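Local structure of putative cytochrome P450 154A1 (Streptomyces coelicolor, 1ODO) at residues A[80-88]-A[230-238]. The protein belongs to the cytochrome P450 family, whose mainly helical fold encloses a haem, and here also holds 4-phenyl-1H-imidazole bound to the haem iron. Sequence-based numbering, arbitrary orientation.
With HEM (protoporphyrin IX containing Fe), chain B; PIM (4-phenyl-1H-imidazole), chain C.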
# COMPACT_ATOMS: atom_id res chain seq x y z
N LEU A 80 -15.23 3.47 -3.63
CA LEU A 80 -14.37 2.85 -4.64
C LEU A 80 -13.59 1.64 -4.13
O LEU A 80 -13.32 0.71 -4.88
CB LEU A 80 -13.40 3.88 -5.22
CG LEU A 80 -12.53 3.38 -6.38
CD1 LEU A 80 -13.42 3.04 -7.57
CD2 LEU A 80 -11.52 4.45 -6.76
N TRP A 81 -13.23 1.66 -2.85
CA TRP A 81 -12.47 0.56 -2.28
C TRP A 81 -13.25 -0.76 -2.23
O TRP A 81 -12.65 -1.83 -2.20
CB TRP A 81 -12.01 0.90 -0.86
CG TRP A 81 -10.88 1.88 -0.82
CD1 TRP A 81 -10.96 3.23 -0.97
CD2 TRP A 81 -9.49 1.57 -0.66
NE1 TRP A 81 -9.70 3.79 -0.92
CE2 TRP A 81 -8.78 2.79 -0.73
CE3 TRP A 81 -8.78 0.38 -0.47
CZ2 TRP A 81 -7.39 2.85 -0.62
CZ3 TRP A 81 -7.39 0.44 -0.36
CH2 TRP A 81 -6.71 1.67 -0.44
N VAL A 82 -14.58 -0.67 -2.24
CA VAL A 82 -15.41 -1.87 -2.20
C VAL A 82 -16.34 -2.03 -3.39
O VAL A 82 -16.99 -3.06 -3.53
CB VAL A 82 -16.27 -1.88 -0.91
CG1 VAL A 82 -15.38 -1.74 0.32
CG2 VAL A 82 -17.30 -0.76 -0.95
N ALA A 83 -16.40 -1.02 -4.25
CA ALA A 83 -17.27 -1.08 -5.42
C ALA A 83 -16.63 -1.58 -6.71
O ALA A 83 -17.34 -1.97 -7.64
CB ALA A 83 -17.91 0.30 -5.66
N VAL A 84 -15.30 -1.58 -6.78
CA VAL A 84 -14.62 -2.05 -7.98
C VAL A 84 -14.90 -3.53 -8.17
O VAL A 84 -15.30 -4.23 -7.24
CB VAL A 84 -13.08 -1.86 -7.90
CG1 VAL A 84 -12.72 -0.38 -7.98
CG2 VAL A 84 -12.54 -2.47 -6.61
N GLU A 85 -14.69 -4.01 -9.39
CA GLU A 85 -14.91 -5.40 -9.73
C GLU A 85 -13.58 -5.98 -10.19
O GLU A 85 -13.29 -6.00 -11.39
CB GLU A 85 -15.95 -5.54 -10.84
CG GLU A 85 -17.34 -5.05 -10.46
CD GLU A 85 -18.31 -5.14 -11.62
OE1 GLU A 85 -18.54 -6.27 -12.11
OE2 GLU A 85 -18.84 -4.09 -12.03
N ASN A 86 -12.76 -6.40 -9.24
CA ASN A 86 -11.46 -6.98 -9.55
C ASN A 86 -11.10 -7.98 -8.45
O ASN A 86 -11.94 -8.29 -7.61
CB ASN A 86 -10.38 -5.88 -9.67
CG ASN A 86 -10.32 -4.99 -8.44
OD1 ASN A 86 -10.56 -5.45 -7.32
ND2 ASN A 86 -9.98 -3.72 -8.65
N MET A 87 -9.88 -8.48 -8.45
CA MET A 87 -9.48 -9.45 -7.43
C MET A 87 -9.58 -8.90 -6.01
O MET A 87 -9.80 -9.65 -5.07
CB MET A 87 -8.05 -9.93 -7.69
CG MET A 87 -6.97 -8.91 -7.37
SD MET A 87 -5.31 -9.54 -7.72
CE MET A 87 -5.14 -9.05 -9.45
N PHE A 88 -9.42 -7.58 -5.87
CA PHE A 88 -9.48 -6.91 -4.57
C PHE A 88 -10.85 -7.03 -3.89
O PHE A 88 -10.96 -6.86 -2.67
CB PHE A 88 -9.12 -5.42 -4.75
CG PHE A 88 -8.81 -4.70 -3.47
CD1 PHE A 88 -7.59 -4.90 -2.82
CD2 PHE A 88 -9.71 -3.80 -2.92
CE1 PHE A 88 -7.28 -4.21 -1.65
CE2 PHE A 88 -9.42 -3.10 -1.74
CZ PHE A 88 -8.20 -3.31 -1.11
N GLU A 230 -15.86 -3.88 -17.11
CA GLU A 230 -15.66 -3.35 -15.76
C GLU A 230 -14.45 -3.99 -15.10
O GLU A 230 -13.64 -3.31 -14.46
CB GLU A 230 -16.90 -3.62 -14.90
CG GLU A 230 -18.18 -2.92 -15.34
CD GLU A 230 -18.73 -3.46 -16.66
OE1 GLU A 230 -18.65 -4.68 -16.89
OE2 GLU A 230 -19.25 -2.65 -17.46
N GLU A 231 -14.32 -5.30 -15.24
CA GLU A 231 -13.19 -6.00 -14.65
C GLU A 231 -11.88 -5.53 -15.27
O GLU A 231 -10.85 -5.48 -14.60
CB GLU A 231 -13.35 -7.51 -14.81
CG GLU A 231 -14.56 -8.05 -14.08
CD GLU A 231 -14.79 -9.52 -14.33
OE1 GLU A 231 -14.52 -9.97 -15.46
OE2 GLU A 231 -15.26 -10.22 -13.41
N LEU A 232 -11.92 -5.19 -16.55
CA LEU A 232 -10.72 -4.72 -17.22
C LEU A 232 -10.28 -3.38 -16.64
O LEU A 232 -9.16 -3.25 -16.15
CB LEU A 232 -10.94 -4.57 -18.73
CG LEU A 232 -9.83 -3.80 -19.46
CD1 LEU A 232 -8.49 -4.52 -19.30
CD2 LEU A 232 -10.18 -3.66 -20.94
N ARG A 233 -11.16 -2.39 -16.70
CA ARG A 233 -10.81 -1.07 -16.18
C ARG A 233 -10.54 -1.08 -14.68
O ARG A 233 -9.63 -0.40 -14.21
CB ARG A 233 -11.89 -0.03 -16.54
CG ARG A 233 -13.27 -0.26 -15.97
CD ARG A 233 -14.36 0.27 -16.91
NE ARG A 233 -14.27 1.71 -17.21
CZ ARG A 233 -15.00 2.65 -16.61
NH1 ARG A 233 -15.89 2.32 -15.68
NH2 ARG A 233 -14.86 3.92 -16.97
N ASP A 234 -11.30 -1.87 -13.92
CA ASP A 234 -11.11 -1.93 -12.48
C ASP A 234 -9.81 -2.65 -12.10
O ASP A 234 -9.20 -2.33 -11.08
CB ASP A 234 -12.31 -2.60 -11.81
CG ASP A 234 -13.53 -1.69 -11.77
OD1 ASP A 234 -13.43 -0.54 -12.26
OD2 ASP A 234 -14.58 -2.11 -11.24
N THR A 235 -9.39 -3.61 -12.91
CA THR A 235 -8.15 -4.32 -12.62
C THR A 235 -7.01 -3.35 -12.93
O THR A 235 -6.00 -3.30 -12.22
CB THR A 235 -8.01 -5.60 -13.46
OG1 THR A 235 -9.02 -6.53 -13.07
CG2 THR A 235 -6.64 -6.24 -13.25
N LEU A 236 -7.17 -2.57 -14.00
CA LEU A 236 -6.13 -1.61 -14.36
C LEU A 236 -6.05 -0.53 -13.29
O LEU A 236 -4.97 -0.07 -12.95
CB LEU A 236 -6.44 -0.97 -15.72
CG LEU A 236 -6.24 -1.89 -16.92
CD1 LEU A 236 -6.61 -1.14 -18.20
CD2 LEU A 236 -4.80 -2.37 -16.98
N LEU A 237 -7.20 -0.13 -12.75
CA LEU A 237 -7.25 0.89 -11.72
C LEU A 237 -6.43 0.40 -10.52
O LEU A 237 -5.61 1.14 -9.97
CB LEU A 237 -8.70 1.15 -11.29
CG LEU A 237 -8.96 2.27 -10.27
CD1 LEU A 237 -10.39 2.76 -10.41
CD2 LEU A 237 -8.69 1.77 -8.85
N LEU A 238 -6.66 -0.85 -10.14
CA LEU A 238 -5.96 -1.46 -9.01
C LEU A 238 -4.45 -1.51 -9.22
O LEU A 238 -3.67 -1.08 -8.37
CB LEU A 238 -6.48 -2.88 -8.79
CG LEU A 238 -5.69 -3.78 -7.84
CD1 LEU A 238 -5.69 -3.20 -6.43
CD2 LEU A 238 -6.32 -5.17 -7.82
CHA HEM B . -3.14 -6.04 -2.10
CHB HEM B . -0.50 -5.01 -5.99
CHC HEM B . 2.68 -2.66 -3.21
CHD HEM B . 0.02 -3.68 0.66
C1A HEM B . -2.71 -5.99 -3.40
C2A HEM B . -3.39 -6.59 -4.55
C3A HEM B . -2.66 -6.29 -5.64
C4A HEM B . -1.50 -5.52 -5.20
CMA HEM B . -2.94 -6.68 -7.10
CAA HEM B . -4.70 -7.39 -4.48
CBA HEM B . -4.43 -8.86 -4.11
CGA HEM B . -5.66 -9.75 -3.99
O1A HEM B . -6.71 -9.19 -3.51
O2A HEM B . -5.57 -10.92 -4.35
C1B HEM B . 0.58 -4.28 -5.58
C2B HEM B . 1.60 -3.76 -6.48
C3B HEM B . 2.51 -3.09 -5.70
C4B HEM B . 2.06 -3.19 -4.33
CMB HEM B . 1.61 -3.95 -8.01
CAB HEM B . 3.79 -2.35 -6.12
CBB HEM B . 4.88 -3.25 -6.72
C1C HEM B . 2.22 -2.75 -1.90
C2C HEM B . 2.92 -2.15 -0.75
C3C HEM B . 2.17 -2.43 0.34
C4C HEM B . 1.03 -3.20 -0.13
CMC HEM B . 4.25 -1.35 -0.87
CAC HEM B . 2.36 -2.06 1.83
CBC HEM B . 3.76 -2.29 2.43
C1D HEM B . -1.08 -4.41 0.26
C2D HEM B . -2.13 -4.88 1.13
C3D HEM B . -3.03 -5.54 0.36
C4D HEM B . -2.52 -5.49 -1.00
CMD HEM B . -2.18 -4.64 2.65
CAD HEM B . -4.34 -6.18 0.84
CBD HEM B . -4.24 -7.45 1.70
CGD HEM B . -5.66 -7.82 2.08
O1D HEM B . -6.02 -7.67 3.26
O2D HEM B . -6.40 -8.22 1.15
NA HEM B . -1.57 -5.36 -3.83
NB HEM B . 0.88 -3.91 -4.27
NC HEM B . 1.08 -3.38 -1.49
ND HEM B . -1.33 -4.78 -1.05
FE HEM B . -0.24 -4.37 -2.65
N1 PIM C . -2.09 -0.42 -3.14
C2 PIM C . -1.01 -1.26 -2.89
N3 PIM C . -1.41 -2.43 -2.95
C4 PIM C . -2.70 -2.47 -3.23
C5 PIM C . -3.15 -1.22 -3.36
C6 PIM C . -4.52 -0.69 -3.68
C7 PIM C . -4.63 0.57 -4.34
C8 PIM C . -5.95 1.08 -4.65
C9 PIM C . -7.08 0.31 -4.29
C10 PIM C . -6.96 -0.94 -3.63
C11 PIM C . -5.65 -1.42 -3.34
O HOH W 1 -8.47 -8.40 -10.89
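In this cytochrome P450, part of the haem-pocket wall is held where N86 and D234 tie the loop 84-86, and the 3-10 turn beginning at M87, to helix 229-244, the N-terminal half of the family's long distal helix. Aspartate suits position 234: its OD2 accepts the backbone N of E85 at 2.7 Å, on the anti side of the carboxylate, while OD1 is held by Y192. The helix backbone adds O of D234, which takes ND2 of N86 at 2.9 Å from above the carbonyl plane, the helical N of L238 arriving from the opposite face. An amide suits position 86, since its OD1 weakly accepts the N of F88; chi1 at 54° sets CG between its own N and carbonyl carbon, letting the amide bridge helix and loop. The buried O of E85 has no hydrogen-bond partner, and a CH contact from CA of E231 (3.3 Å) probably compensates only in part. Toward the haem, L238 sends CD2 to CG of M87 (3.8 Å) and CD1 to C11 of 4-phenyl-1H-imidazole (3.6 Å), whose phenyl group lies over one face of F88. The two hydrogen bonds thus place M87 and F88 against L238 in an apolar ligand wall.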